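Local coordinates for putative GH105 family protein (Salmonella enterica subsp. enterica serovar Paratyphi A, PDB 3QWT) that is of unknown function but, as a possible GH105 family member with an alpha/alpha-toroid fold, may act as a glycoside hydrolase, at residues Ile304-Ala307 against Val308-Arg311; Ala129-Pro132 against Trp133-Trp137; Phe198-His201 against Val202-Met206; Lys27-Ile30 against Gln31-Thr34; Asn265-Ile268 against Ala269-Lys273. All coordinates share one frame; numbering follows the deposited sequence.

Contact 1 of 5, residues Ile304-Ala307 against Val308-Arg311. With GOL (glycerol), chain G.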
loop_
_atom_site.group_PDB
_atom_site.type_symbol
_atom_site.label_atom_id
_atom_site.label_comp_id
_atom_site.label_asym_id
_atom_site.label_seq_id
_atom_site.Cartn_x
_atom_site.Cartn_y
_atom_site.Cartn_z
ATOM N N ILE A 304 -2.337 -32.644 -20.557
ATOM C CA ILE A 304 -0.934 -33.012 -20.581
ATOM C C ILE A 304 -0.147 -32.021 -21.427
ATOM O O ILE A 304 0.928 -31.581 -21.040
ATOM C CB ILE A 304 -0.744 -34.444 -21.075
ATOM C CG1 ILE A 304 -1.425 -35.408 -20.103
ATOM C CG2 ILE A 304 0.742 -34.771 -21.208
ATOM C CD1 ILE A 304 -1.396 -36.878 -20.539
ATOM N N LEU A 305 -0.697 -31.645 -22.569
ATOM C CA LEU A 305 -0.063 -30.631 -23.398
ATOM C C LEU A 305 0.099 -29.328 -22.636
ATOM O O LEU A 305 1.172 -28.738 -22.626
ATOM C CB LEU A 305 -0.895 -30.372 -24.649
ATOM C CG LEU A 305 -0.715 -31.346 -25.801
ATOM C CD1 LEU A 305 -1.741 -31.077 -26.906
ATOM C CD2 LEU A 305 0.709 -31.237 -26.317
ATOM N N LYS A 306 -0.979 -28.873 -22.008
ATOM C CA LYS A 306 -0.960 -27.578 -21.345
ATOM C C LYS A 306 -0.045 -27.622 -20.125
ATOM O O LYS A 306 0.684 -26.677 -19.856
ATOM C CB LYS A 306 -2.369 -27.140 -20.950
ATOM C CG LYS A 306 -2.437 -25.675 -20.520
ATOM C CD LYS A 306 -3.865 -25.239 -20.273
ATOM C CE LYS A 306 -3.925 -23.775 -19.864
ATOM N NZ LYS A 306 -5.261 -23.225 -20.164
ATOM N N ALA A 307 -0.066 -28.739 -19.409
ATOM C CA ALA A 307 0.775 -28.882 -18.235
ATOM C C ALA A 307 2.255 -28.905 -18.631
ATOM O O ALA A 307 3.118 -28.474 -17.869
ATOM C CB ALA A 307 0.391 -30.119 -17.442
ATOM N N VAL A 308 2.557 -29.388 -19.828
ATOM C CA VAL A 308 3.939 -29.332 -20.274
ATOM C C VAL A 308 4.255 -27.882 -20.637
ATOM O O VAL A 308 5.257 -27.306 -20.192
ATOM C CB VAL A 308 4.228 -30.266 -21.475
ATOM C CG1 VAL A 308 5.579 -29.928 -22.094
ATOM C CG2 VAL A 308 4.200 -31.740 -21.047
ATOM N N ARG A 309 3.387 -27.284 -21.441
ATOM C CA ARG A 309 3.608 -25.914 -21.835
ATOM C C ARG A 309 3.843 -25.002 -20.624
ATOM O O ARG A 309 4.772 -24.191 -20.630
ATOM C CB ARG A 309 2.450 -25.391 -22.661
ATOM C CG ARG A 309 2.418 -23.877 -22.671
ATOM C CD ARG A 309 1.584 -23.373 -23.802
ATOM N NE ARG A 309 0.162 -23.595 -23.599
ATOM C CZ ARG A 309 -0.686 -22.644 -23.209
ATOM N NH1 ARG A 309 -0.232 -21.414 -22.957
ATOM N NH2 ARG A 309 -1.981 -22.921 -23.070
ATOM N N LYS A 310 3.008 -25.149 -19.595
ATOM C CA LYS A 310 3.066 -24.293 -18.403
ATOM C C LYS A 310 4.125 -24.753 -17.413
ATOM O O LYS A 310 4.371 -24.080 -16.428
ATOM C CB LYS A 310 1.712 -24.235 -17.689
ATOM C CG LYS A 310 0.595 -23.587 -18.486
ATOM C CD LYS A 310 0.942 -22.168 -18.896
ATOM C CE LYS A 310 -0.303 -21.411 -19.312
ATOM N NZ LYS A 310 -1.121 -21.017 -18.131
ATOM N N ARG A 311 4.736 -25.904 -17.682
ATOM C CA ARG A 311 5.793 -26.462 -16.837
ATOM C C ARG A 311 5.305 -26.975 -15.474
ATOM O O ARG A 311 6.086 -27.117 -14.533
ATOM C CB ARG A 311 6.942 -25.465 -16.677
ATOM C CG ARG A 311 7.626 -25.126 -17.993
ATOM C CD ARG A 311 8.131 -23.691 -18.010
ATOM N NE ARG A 311 9.572 -23.654 -18.204
ATOM C CZ ARG A 311 10.446 -23.405 -17.235
ATOM N NH1 ARG A 311 11.751 -23.402 -17.499
ATOM N NH2 ARG A 311 10.011 -23.154 -16.004
HETATM C C1 GOL G . -5.231 -21.087 -23.526
HETATM O O1 GOL G . -5.530 -22.428 -23.207
HETATM C C2 GOL G . -4.717 -20.373 -22.281
HETATM O O2 GOL G . -3.424 -20.840 -21.972
HETATM C C3 GOL G . -4.665 -18.873 -22.541
HETATM O O3 GOL G . -3.906 -18.625 -23.703
#
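Lys-306 and Arg-309, one helical turn apart, send their charged ends toward the same glycerol at the C-terminal end of helix 294-309, which closes in a Schellman motif of this alpha/alpha toroid. The tight part is the inner flank: Ile-304 packs on Val-320 and Ala-321 of helix 318-330, and Ala-307 packs on Leu-264 and Ile-268 of helix 255-272. Val-308 N bonds Ile-304 O at 3.0 Å, and Lys-310 N bonds Lys-306 O at 2.8 Å. The loose side is Arg-311, which leaves the helix with positive phi (70°), its exposed side chain near Asn-143 of a second subunit.

The glycerol side is polar and closely bonded. Lys-306 stays extended, with CG anti to the backbone N (chi1 -168°), whereas Arg-309 bends at chi3, which brings NH2 within 3.8 Å of Lys-306 CG. The like-charged ends, Lys-306 NZ and Arg-309 NH2, are 4.4 Å apart; carboxylates probably offset this, since Asp-243 and Glu-246 form salt bridges with Lys-306 and Glu-375 with Arg-309. The glycerol, probably from the crystallisation liquor, joins the two: Lys-306 NZ donates to O1 at 3.2 Å, and at the guanidinium edge Arg-309 NH2 donates to O2 at 2.8 Å.

Contact 2 of 5, residues Ala129-Pro132 against Trp133-Trp137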
loop_
_atom_site.group_PDB
_atom_site.type_symbol
_atom_site.label_atom_id
_atom_site.label_comp_id
_atom_site.label_asym_id
_atom_site.label_seq_id
_atom_site.Cartn_x
_atom_site.Cartn_y
_atom_site.Cartn_z
ATOM N N ALA A 129 -26.533 -7.279 -20.787
ATOM C CA ALA A 129 -27.620 -8.250 -20.752
ATOM C C ALA A 129 -27.124 -9.571 -20.179
ATOM O O ALA A 129 -27.911 -10.356 -19.636
ATOM C CB ALA A 129 -28.218 -8.446 -22.161
ATOM N N TYR A 130 -25.816 -9.808 -20.285
ATOM C CA TYR A 130 -25.227 -11.028 -19.720
ATOM C C TYR A 130 -25.062 -11.005 -18.201
ATOM O O TYR A 130 -25.056 -12.069 -17.571
ATOM C CB TYR A 130 -23.864 -11.339 -20.344
ATOM C CG TYR A 130 -23.891 -11.716 -21.812
ATOM C CD1 TYR A 130 -25.040 -12.217 -22.426
ATOM C CD2 TYR A 130 -22.753 -11.573 -22.581
ATOM C CE1 TYR A 130 -25.034 -12.562 -23.785
ATOM C CE2 TYR A 130 -22.728 -11.906 -23.905
ATOM C CZ TYR A 130 -23.857 -12.391 -24.513
ATOM O OH TYR A 130 -23.748 -12.696 -25.846
ATOM N N LEU A 131 -24.914 -9.822 -17.604
ATOM C CA LEU A 131 -24.482 -9.767 -16.194
ATOM C C LEU A 131 -25.438 -10.421 -15.168
ATOM O O LEU A 131 -24.979 -11.120 -14.259
ATOM C CB LEU A 131 -24.119 -8.344 -15.772
ATOM C CG LEU A 131 -23.664 -8.169 -14.320
ATOM C CD1 LEU A 131 -22.399 -8.992 -14.033
ATOM C CD2 LEU A 131 -23.441 -6.675 -14.005
ATOM N N PRO A 132 -26.766 -10.208 -15.315
ATOM C CA PRO A 132 -27.699 -10.893 -14.402
ATOM C C PRO A 132 -27.654 -12.418 -14.551
ATOM O O PRO A 132 -27.846 -13.106 -13.556
ATOM C CB PRO A 132 -29.083 -10.365 -14.811
ATOM C CG PRO A 132 -28.816 -9.194 -15.745
ATOM C CD PRO A 132 -27.461 -9.424 -16.351
ATOM N N TRP A 133 -27.423 -12.929 -15.759
ATOM C CA TRP A 133 -27.220 -14.370 -15.922
ATOM C C TRP A 133 -26.096 -14.858 -15.025
ATOM O O TRP A 133 -26.284 -15.775 -14.226
ATOM C CB TRP A 133 -26.915 -14.741 -17.380
ATOM C CG TRP A 133 -28.111 -14.615 -18.230
ATOM C CD1 TRP A 133 -28.456 -13.551 -19.014
ATOM C CD2 TRP A 133 -29.167 -15.565 -18.355
ATOM N NE1 TRP A 133 -29.652 -13.791 -19.625
ATOM C CE2 TRP A 133 -30.116 -15.016 -19.237
ATOM C CE3 TRP A 133 -29.395 -16.828 -17.813
ATOM C CZ2 TRP A 133 -31.279 -15.691 -19.603
ATOM C CZ3 TRP A 133 -30.563 -17.501 -18.171
ATOM C CH2 TRP A 133 -31.484 -16.932 -19.055
ATOM N N LEU A 134 -24.937 -14.219 -15.166
ATOM C CA LEU A 134 -23.729 -14.609 -14.444
ATOM C C LEU A 134 -23.881 -14.440 -12.940
ATOM O O LEU A 134 -23.534 -15.348 -12.179
ATOM C CB LEU A 134 -22.525 -13.807 -14.936
ATOM C CG LEU A 134 -22.182 -13.947 -16.414
ATOM C CD1 LEU A 134 -21.178 -12.881 -16.789
ATOM C CD2 LEU A 134 -21.633 -15.328 -16.730
ATOM N N GLU A 135 -24.414 -13.293 -12.512
ATOM C CA GLU A 135 -24.629 -13.062 -11.085
ATOM C C GLU A 135 -25.625 -14.055 -10.514
ATOM O O GLU A 135 -25.420 -14.614 -9.446
ATOM C CB GLU A 135 -25.125 -11.632 -10.795
ATOM C CG GLU A 135 -24.129 -10.559 -11.127
ATOM C CD GLU A 135 -24.570 -9.192 -10.653
ATOM O OE1 GLU A 135 -25.798 -8.952 -10.579
ATOM O OE2 GLU A 135 -23.688 -8.359 -10.350
ATOM N N THR A 136 -26.728 -14.255 -11.216
ATOM C CA THR A 136 -27.764 -15.098 -10.656
ATOM C C THR A 136 -27.282 -16.534 -10.441
ATOM O O THR A 136 -27.470 -17.095 -9.356
ATOM C CB THR A 136 -29.013 -15.067 -11.487
ATOM O OG1 THR A 136 -29.410 -13.697 -11.672
ATOM C CG2 THR A 136 -30.109 -15.830 -10.770
ATOM N N TRP A 137 -26.617 -17.099 -11.447
ATOM C CA TRP A 137 -26.204 -18.501 -11.396
ATOM C C TRP A 137 -25.016 -18.732 -10.460
ATOM O O TRP A 137 -24.959 -19.741 -9.756
ATOM C CB TRP A 137 -25.898 -19.031 -12.806
ATOM C CG TRP A 137 -27.134 -19.393 -13.640
ATOM C CD1 TRP A 137 -28.038 -18.531 -14.180
ATOM C CD2 TRP A 137 -27.539 -20.701 -14.047
ATOM N NE1 TRP A 137 -28.983 -19.219 -14.897
ATOM C CE2 TRP A 137 -28.706 -20.558 -14.819
ATOM C CE3 TRP A 137 -27.024 -21.989 -13.834
ATOM C CZ2 TRP A 137 -29.374 -21.640 -15.370
ATOM C CZ3 TRP A 137 -27.696 -23.072 -14.385
ATOM C CH2 TRP A 137 -28.857 -22.890 -15.141
#
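Leu-131 and Glu-135 cross at an angle on one flank of the first turns of helix 131-143, while the indole of Trp-133 presents its edge to backbone carbonyls on another. On the first flank, Leu-131 CG is anti to the backbone N (chi1 180°), which swings the isobutyl group along the helix toward the following turn. There its CD1 meets Glu-135 CG at 3.7 Å, so the closest approach is to the methylene part of the glutamate. The carboxylate continues past the leucine methyls, with OE2 4.0 Å from Leu-131 CD1, and reaches its main partner, Arg-187, in a salt bridge.

Trp-133 is turned differently. Ala-129 O lies in the plane of the indole, 3.3 Å from Trp-133 CD1, and Tyr-130 O also sits at this edge. The ring also stacks on Phe-100 and meets Phe-381 of a third subunit edge-to-face.

Thr-136 faces back along the helix. Its chi1 of -53° places OG1 beside the backbone N, and both atoms donate to Pro-132 O, N at 2.8 Å and OG1 at 2.5 Å, a distance so short that its exact length is doubtful. They approach from opposite faces of the carbonyl plane.

The chemistry implies a division of labour at this subunit boundary: one carbonyl oxygen accepts from both donors of Thr-136, the aliphatic stem of Glu-135 packs against Leu-131, and its charge is left to pair with arginine, the ion pair to Arg-378 of the third subunit being long and weak.

Contact 3 of 5, residues Phe198-His201 against Val202-Met206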
loop_
_atom_site.group_PDB
_atom_site.type_symbol
_atom_site.label_atom_id
_atom_site.label_comp_id
_atom_site.label_asym_id
_atom_site.label_seq_id
_atom_site.Cartn_x
_atom_site.Cartn_y
_atom_site.Cartn_z
ATOM N N PHE A 198 -12.144 -27.762 -4.596
ATOM C CA PHE A 198 -11.074 -28.563 -5.170
ATOM C C PHE A 198 -10.477 -29.472 -4.095
ATOM O O PHE A 198 -10.438 -30.690 -4.274
ATOM C CB PHE A 198 -9.987 -27.666 -5.730
ATOM C CG PHE A 198 -9.566 -28.023 -7.108
ATOM C CD1 PHE A 198 -10.070 -27.327 -8.200
ATOM C CD2 PHE A 198 -8.655 -29.047 -7.322
ATOM C CE1 PHE A 198 -9.676 -27.644 -9.482
ATOM C CE2 PHE A 198 -8.259 -29.375 -8.598
ATOM C CZ PHE A 198 -8.772 -28.673 -9.685
ATOM N N LEU A 199 -10.043 -28.863 -2.981
ATOM C CA LEU A 199 -9.413 -29.604 -1.896
ATOM C C LEU A 199 -10.313 -30.727 -1.373
ATOM O O LEU A 199 -9.849 -31.835 -1.130
ATOM C CB LEU A 199 -9.000 -28.656 -0.764
ATOM C CG LEU A 199 -7.979 -27.579 -1.157
ATOM C CD1 LEU A 199 -7.835 -26.587 -0.025
ATOM C CD2 LEU A 199 -6.606 -28.169 -1.521
ATOM N N LEU A 200 -11.604 -30.449 -1.224
ATOM C CA LEU A 200 -12.517 -31.457 -0.693
ATOM C C LEU A 200 -12.704 -32.566 -1.709
ATOM O O LEU A 200 -12.771 -33.746 -1.336
ATOM C CB LEU A 200 -13.882 -30.863 -0.313
ATOM C CG LEU A 200 -14.726 -31.817 0.537
ATOM C CD1 LEU A 200 -14.003 -32.124 1.844
ATOM C CD2 LEU A 200 -16.108 -31.250 0.829
ATOM N N HIS A 201 -12.810 -32.193 -2.988
ATOM C CA HIS A 201 -12.960 -33.191 -4.035
ATOM C C HIS A 201 -11.730 -34.114 -4.044
ATOM O O HIS A 201 -11.881 -35.333 -4.047
ATOM C CB HIS A 201 -13.208 -32.569 -5.406
ATOM C CG HIS A 201 -14.642 -32.198 -5.647
ATOM N ND1 HIS A 201 -15.244 -31.119 -5.035
ATOM C CD2 HIS A 201 -15.601 -32.791 -6.397
ATOM C CE1 HIS A 201 -16.510 -31.054 -5.414
ATOM N NE2 HIS A 201 -16.756 -32.061 -6.231
ATOM N N VAL A 202 -10.533 -33.523 -4.027
ATOM C CA VAL A 202 -9.304 -34.293 -3.951
ATOM C C VAL A 202 -9.375 -35.260 -2.776
ATOM O O VAL A 202 -9.196 -36.459 -2.956
ATOM C CB VAL A 202 -8.048 -33.397 -3.840
ATOM C CG1 VAL A 202 -6.797 -34.231 -3.497
ATOM C CG2 VAL A 202 -7.825 -32.655 -5.136
ATOM N N GLN A 203 -9.665 -34.742 -1.584
ATOM C CA GLN A 203 -9.800 -35.585 -0.394
ATOM C C GLN A 203 -10.649 -36.844 -0.641
ATOM O O GLN A 203 -10.298 -37.935 -0.203
ATOM C CB GLN A 203 -10.402 -34.777 0.757
ATOM C CG GLN A 203 -10.640 -35.573 2.043
ATOM C CD GLN A 203 -11.026 -34.665 3.216
ATOM O OE1 GLN A 203 -10.319 -33.693 3.526
ATOM N NE2 GLN A 203 -12.153 -34.969 3.863
ATOM N N ASN A 204 -11.757 -36.686 -1.358
ATOM C CA ASN A 204 -12.765 -37.734 -1.457
ATOM C C ASN A 204 -12.662 -38.610 -2.699
ATOM O O ASN A 204 -13.165 -39.735 -2.708
ATOM C CB ASN A 204 -14.184 -37.138 -1.381
ATOM C CG ASN A 204 -14.564 -36.683 0.023
ATOM O OD1 ASN A 204 -14.013 -37.152 1.023
ATOM N ND2 ASN A 204 -15.526 -35.765 0.099
ATOM N N LEU A 205 -12.018 -38.106 -3.745
ATOM C CA LEU A 205 -12.068 -38.789 -5.035
ATOM C C LEU A 205 -10.714 -39.296 -5.529
ATOM O O LEU A 205 -10.652 -40.302 -6.227
ATOM C CB LEU A 205 -12.730 -37.903 -6.083
ATOM C CG LEU A 205 -14.203 -37.611 -5.779
ATOM C CD1 LEU A 205 -14.697 -36.363 -6.521
ATOM C CD2 LEU A 205 -15.100 -38.823 -6.097
HETATM N N MSE A 206 -9.633 -38.610 -5.168
HETATM C CA MSE A 206 -8.318 -39.063 -5.576
HETATM C C MSE A 206 -7.984 -40.417 -4.942
HETATM O O MSE A 206 -8.272 -40.676 -3.774
HETATM C CB MSE A 206 -7.245 -38.041 -5.211
HETATM C CG MSE A 206 -5.831 -38.503 -5.576
HETATM SE SE MSE A 206 -4.391 -37.414 -4.797
HETATM C CE MSE A 206 -2.940 -38.615 -5.347
#
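Val-202 N to Phe-198 O (2.8 Å, N-H...O angle 176°) and Gln-203 N to Leu-199 O (2.9 Å) are nearly straight helical bonds, but the last turn of helix 188-205 is less regular: Leu-205 N still reaches His-201 O at 2.8 Å, though with an angle of only 134°, and His-201 O also takes a weak bond from Asn-204 N.

Around this backbone, the side chains meet in pairs. His-201 and Leu-205 run side by side in the same direction, with the ring carbon CD2 3.7 Å from Leu-205 CD1; ND1 on the imidazole bonds Gln-197 O, which helps to fix the ring's rotation. Leu-200 crosses two amides of the following turn. Its CG is anti to the backbone N (chi1 -167°), carrying CD1 forward to 3.9 Å from Gln-203 NE2, while its CG is 4.1 Å from Asn-204 ND2. Both amides have their polar partners outside this turn: Tyr-219 OH accepts from Asn-204, and Gln-262 of a fourth subunit accepts from Gln-203. Phe-198 CD2 touches Val-202 CG2 more loosely, at 4.3 Å.

This buried end of the helix is enclosed on several flanks. Phe-198 packs into helix 231-248, where its ring meets that of Phe-244 almost parallel; Val-202 rests on Tyr-259 and Val-263 of helix 255-272; and Leu-200, His-201 and Asn-204 meet Met-166 on strand 165-167.

Contact 4 of 5, residues Lys27-Ile30 against Gln31-Thr34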
loop_
_atom_site.group_PDB
_atom_site.type_symbol
_atom_site.label_atom_id
_atom_site.label_comp_id
_atom_site.label_asym_id
_atom_site.label_seq_id
_atom_site.Cartn_x
_atom_site.Cartn_y
_atom_site.Cartn_z
ATOM N N LYS A 27 -6.160 -26.886 -38.660
ATOM C CA LYS A 27 -7.280 -25.954 -38.655
ATOM C C LYS A 27 -8.478 -26.505 -39.443
ATOM O O LYS A 27 -9.628 -26.420 -38.990
ATOM C CB LYS A 27 -6.851 -24.594 -39.200
ATOM C CG LYS A 27 -5.857 -23.870 -38.342
ATOM C CD LYS A 27 -5.752 -22.437 -38.811
ATOM C CE LYS A 27 -4.859 -21.604 -37.919
ATOM N NZ LYS A 27 -4.660 -20.248 -38.504
ATOM N N ALA A 28 -8.209 -27.078 -40.612
ATOM C CA ALA A 28 -9.292 -27.630 -41.423
ATOM C C ALA A 28 -10.017 -28.757 -40.687
ATOM O O ALA A 28 -11.229 -28.895 -40.798
ATOM C CB ALA A 28 -8.769 -28.106 -42.769
ATOM N N LEU A 29 -9.269 -29.549 -39.922
ATOM C CA LEU A 29 -9.850 -30.610 -39.102
ATOM C C LEU A 29 -10.767 -30.008 -38.023
ATOM O O LEU A 29 -11.908 -30.440 -37.821
ATOM C CB LEU A 29 -8.723 -31.421 -38.459
ATOM C CG LEU A 29 -9.011 -32.797 -37.855
ATOM C CD1 LEU A 29 -9.657 -33.730 -38.871
ATOM C CD2 LEU A 29 -7.719 -33.401 -37.337
ATOM N N ILE A 30 -10.268 -28.994 -37.332
ATOM C CA ILE A 30 -11.074 -28.334 -36.319
ATOM C C ILE A 30 -12.371 -27.812 -36.936
ATOM O O ILE A 30 -13.449 -28.029 -36.390
ATOM C CB ILE A 30 -10.287 -27.236 -35.633
ATOM C CG1 ILE A 30 -9.088 -27.870 -34.922
ATOM C CG2 ILE A 30 -11.176 -26.493 -34.641
ATOM C CD1 ILE A 30 -8.099 -26.892 -34.335
ATOM N N GLN A 31 -12.274 -27.168 -38.092
ATOM C CA GLN A 31 -13.476 -26.698 -38.767
ATOM C C GLN A 31 -14.443 -27.854 -39.018
ATOM O O GLN A 31 -15.626 -27.772 -38.691
ATOM C CB GLN A 31 -13.139 -25.949 -40.066
ATOM C CG GLN A 31 -12.184 -24.723 -39.889
ATOM C CD GLN A 31 -12.727 -23.591 -38.989
ATOM O OE1 GLN A 31 -13.926 -23.492 -38.721
ATOM N NE2 GLN A 31 -11.828 -22.735 -38.526
ATOM N N LYS A 32 -13.931 -28.944 -39.572
ATOM C CA LYS A 32 -14.751 -30.124 -39.857
ATOM C C LYS A 32 -15.415 -30.702 -38.597
ATOM O O LYS A 32 -16.563 -31.170 -38.622
ATOM C CB LYS A 32 -13.906 -31.206 -40.549
ATOM C CG LYS A 32 -14.712 -32.214 -41.352
ATOM C CD LYS A 32 -13.905 -33.482 -41.629
ATOM C CE LYS A 32 -12.538 -33.184 -42.254
ATOM N NZ LYS A 32 -11.681 -34.408 -42.324
ATOM N N VAL A 33 -14.672 -30.683 -37.499
ATOM C CA VAL A 33 -15.163 -31.158 -36.219
ATOM C C VAL A 33 -16.265 -30.231 -35.691
ATOM O O VAL A 33 -17.248 -30.678 -35.102
ATOM C CB VAL A 33 -13.976 -31.290 -35.235
ATOM C CG1 VAL A 33 -14.436 -31.450 -33.794
ATOM C CG2 VAL A 33 -13.096 -32.466 -35.664
ATOM N N THR A 34 -16.111 -28.936 -35.933
ATOM C CA THR A 34 -17.100 -27.957 -35.496
ATOM C C THR A 34 -18.374 -28.118 -36.301
ATOM O O THR A 34 -19.471 -28.095 -35.750
ATOM C CB THR A 34 -16.567 -26.522 -35.639
ATOM O OG1 THR A 34 -15.407 -26.379 -34.819
ATOM C CG2 THR A 34 -17.602 -25.504 -35.190
#
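Thr-34 N donates to Ile-30 O at 2.8 Å, and Val-33 N donates to Leu-29 O at the same 2.8 Å, two of four successive i to i+4 bonds within helix 23-37. Gln-31 N to Lys-27 O is the straightest of the four, at 168°, and Lys-32 N completes the set by reaching Ala-28 O at 3.0 Å. The Thr-34 hydroxyl also comes back to Ile-30 O, although the position of OG1 is less certain.

Outside the backbone bonds, side chains lie against the carbonyls of the preceding turn. Gln-31 CG stands beside its own backbone N (chi1 -57°), and this brings it to 3.2 Å from Lys-27 O; a bend at chi2 then directs the amide to Asp-85, which NE2 bonds. Val-33 CG2 is equally close, 3.2 Å from Leu-29 O. On the more solvent-facing flank, the contact is thin: Lys-32, bent at chi3, runs back across Leu-29 so that NZ comes within 4.1 Å of Leu-29 CD1.

The packing proper is with other helices. Ile-30 rests on Tyr-79 of helix 67-83 and on Met-370 and Leu-377 of helix 363-377; Thr-34 reaches Met-88 and Ile-91 of helix 86-102. An amphipathic helix with one buried flank set against several neighbours, here a helix near the N-terminus against one near the C-terminus among others, fits the alpha/alpha-toroid fold of this protein.

Contact 5 of 5, residues Asn265-Ile268 against Ala269-Lys273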
loop_
_atom_site.group_PDB
_atom_site.type_symbol
_atom_site.label_atom_id
_atom_site.label_comp_id
_atom_site.label_asym_id
_atom_site.label_seq_id
_atom_site.Cartn_x
_atom_site.Cartn_y
_atom_site.Cartn_z
ATOM N N ASN A 265 0.368 -33.973 -11.259
ATOM C CA ASN A 265 1.511 -34.836 -11.550
ATOM C C ASN A 265 1.252 -36.306 -11.260
ATOM O O ASN A 265 1.481 -37.162 -12.107
ATOM C CB ASN A 265 2.749 -34.359 -10.794
ATOM C CG ASN A 265 3.705 -33.614 -11.682
ATOM O OD1 ASN A 265 4.618 -34.203 -12.255
ATOM N ND2 ASN A 265 3.488 -32.307 -11.826
ATOM N N ALA A 266 0.773 -36.592 -10.058
ATOM C CA ALA A 266 0.458 -37.952 -9.684
ATOM C C ALA A 266 -0.473 -38.561 -10.734
ATOM O O ALA A 266 -0.328 -39.727 -11.092
ATOM C CB ALA A 266 -0.176 -37.990 -8.310
ATOM N N GLN A 267 -1.421 -37.771 -11.237
ATOM C CA GLN A 267 -2.326 -38.291 -12.260
ATOM C C GLN A 267 -1.614 -38.522 -13.588
ATOM O O GLN A 267 -1.737 -39.577 -14.182
ATOM C CB GLN A 267 -3.547 -37.395 -12.497
ATOM C CG GLN A 267 -4.589 -38.093 -13.390
ATOM C CD GLN A 267 -5.656 -37.158 -13.923
ATOM O OE1 GLN A 267 -5.352 -36.134 -14.541
ATOM N NE2 GLN A 267 -6.917 -37.509 -13.692
ATOM N N ILE A 268 -0.889 -37.521 -14.058
ATOM C CA ILE A 268 -0.251 -37.605 -15.358
ATOM C C ILE A 268 0.742 -38.785 -15.382
ATOM O O ILE A 268 0.783 -39.561 -16.338
ATOM C CB ILE A 268 0.355 -36.237 -15.745
ATOM C CG1 ILE A 268 -0.782 -35.220 -16.004
ATOM C CG2 ILE A 268 1.243 -36.341 -16.938
ATOM C CD1 ILE A 268 -0.354 -33.895 -16.685
ATOM N N ALA A 269 1.490 -38.972 -14.303
ATOM C CA ALA A 269 2.390 -40.123 -14.219
ATOM C C ALA A 269 1.623 -41.435 -14.340
ATOM O O ALA A 269 2.060 -42.358 -15.041
ATOM C CB ALA A 269 3.219 -40.091 -12.912
ATOM N N ALA A 270 0.481 -41.529 -13.663
ATOM C CA ALA A 270 -0.303 -42.767 -13.710
ATOM C C ALA A 270 -0.927 -42.997 -15.090
ATOM O O ALA A 270 -1.120 -44.146 -15.528
ATOM C CB ALA A 270 -1.353 -42.774 -12.639
ATOM N N LEU A 271 -1.228 -41.900 -15.772
ATOM C CA LEU A 271 -1.832 -41.965 -17.096
ATOM C C LEU A 271 -0.791 -42.394 -18.109
ATOM O O LEU A 271 -1.090 -43.110 -19.061
ATOM C CB LEU A 271 -2.401 -40.600 -17.492
ATOM C CG LEU A 271 -3.737 -40.216 -16.854
ATOM C CD1 LEU A 271 -3.960 -38.716 -16.928
ATOM C CD2 LEU A 271 -4.891 -40.969 -17.533
ATOM N N ALA A 272 0.442 -41.948 -17.903
ATOM C CA ALA A 272 1.508 -42.295 -18.820
ATOM C C ALA A 272 1.585 -43.815 -18.932
ATOM O O ALA A 272 1.696 -44.357 -20.039
ATOM C CB ALA A 272 2.818 -41.727 -18.342
ATOM N N LYS A 273 1.483 -44.484 -17.782
ATOM C CA LYS A 273 1.676 -45.933 -17.681
ATOM C C LYS A 273 0.439 -46.716 -18.099
ATOM O O LYS A 273 0.445 -47.948 -18.137
ATOM C CB LYS A 273 2.047 -46.299 -16.243
ATOM C CG LYS A 273 3.361 -45.689 -15.775
ATOM C CD LYS A 273 3.530 -45.778 -14.251
ATOM C CE LYS A 273 3.089 -47.135 -13.704
ATOM N NZ LYS A 273 3.694 -48.294 -14.435
#
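Gln-267 and Leu-271 meet because their first torsions differ: chi1 of -170° sends Gln-267 CG forward, while chi1 of -78° holds Leu-271 CG beside its own backbone N, leaning back toward the glutamine. The pair lies one turn apart in the last turns of helix 255-272, part of the alpha/alpha toroid. Their side chains cross, with the extended Gln-267 chain running past the leucine methyl; Leu-271 CD1 is 3.8 Å from Gln-267 CD.

The buried amide beyond is held at both ends in helix 231-248, OE1 by a bond with Thr-238 OG1 and NE2 by one to Asn-234 O. These bonds hold the amide's rotation, while the leucine methyl packs mainly on the adjoining CG.

The backbone is regular beneath them. Ala-269 N donates to Asn-265 O at 2.8 Å with an angle of 175°, whereas Ala-270 N reaches Ala-266 O at a longer 3.2 Å. Ala-269, Ala-270 and Ala-272 lie on the partly exposed flank, their CB atoms against carbonyls of the preceding turn. Ile-268 is buried against Ile-304 and Ala-307 of helix 294-309. The nearest side-chain approach between Gln-267 and Leu-271 is carbon to carbon, CG to CD1 at 3.6 Å.

Each contact joins residues about a turn apart within or at the end of one helix. Contact 3 is the most buried, while the others each have a partly exposed flank. Contacts 1 and 5 occupy helices that follow each other and touch, Ile-268 CD1 lying 3.9 Å from Ile-304 CG1; contact 3 reaches contact 5 more lightly, through selenomethionine Met-206. Contacts 2 and 4 touch none of the others, and contact 2 lies across the chain's centre from contact 5. Chemistry follows place: charged at the helix end of contact 1, aromatic at the subunit boundary of contact 2, amide-anchored in contacts 3 and 5, and in contact 4 mostly backbone bonds and side chains against carbonyls.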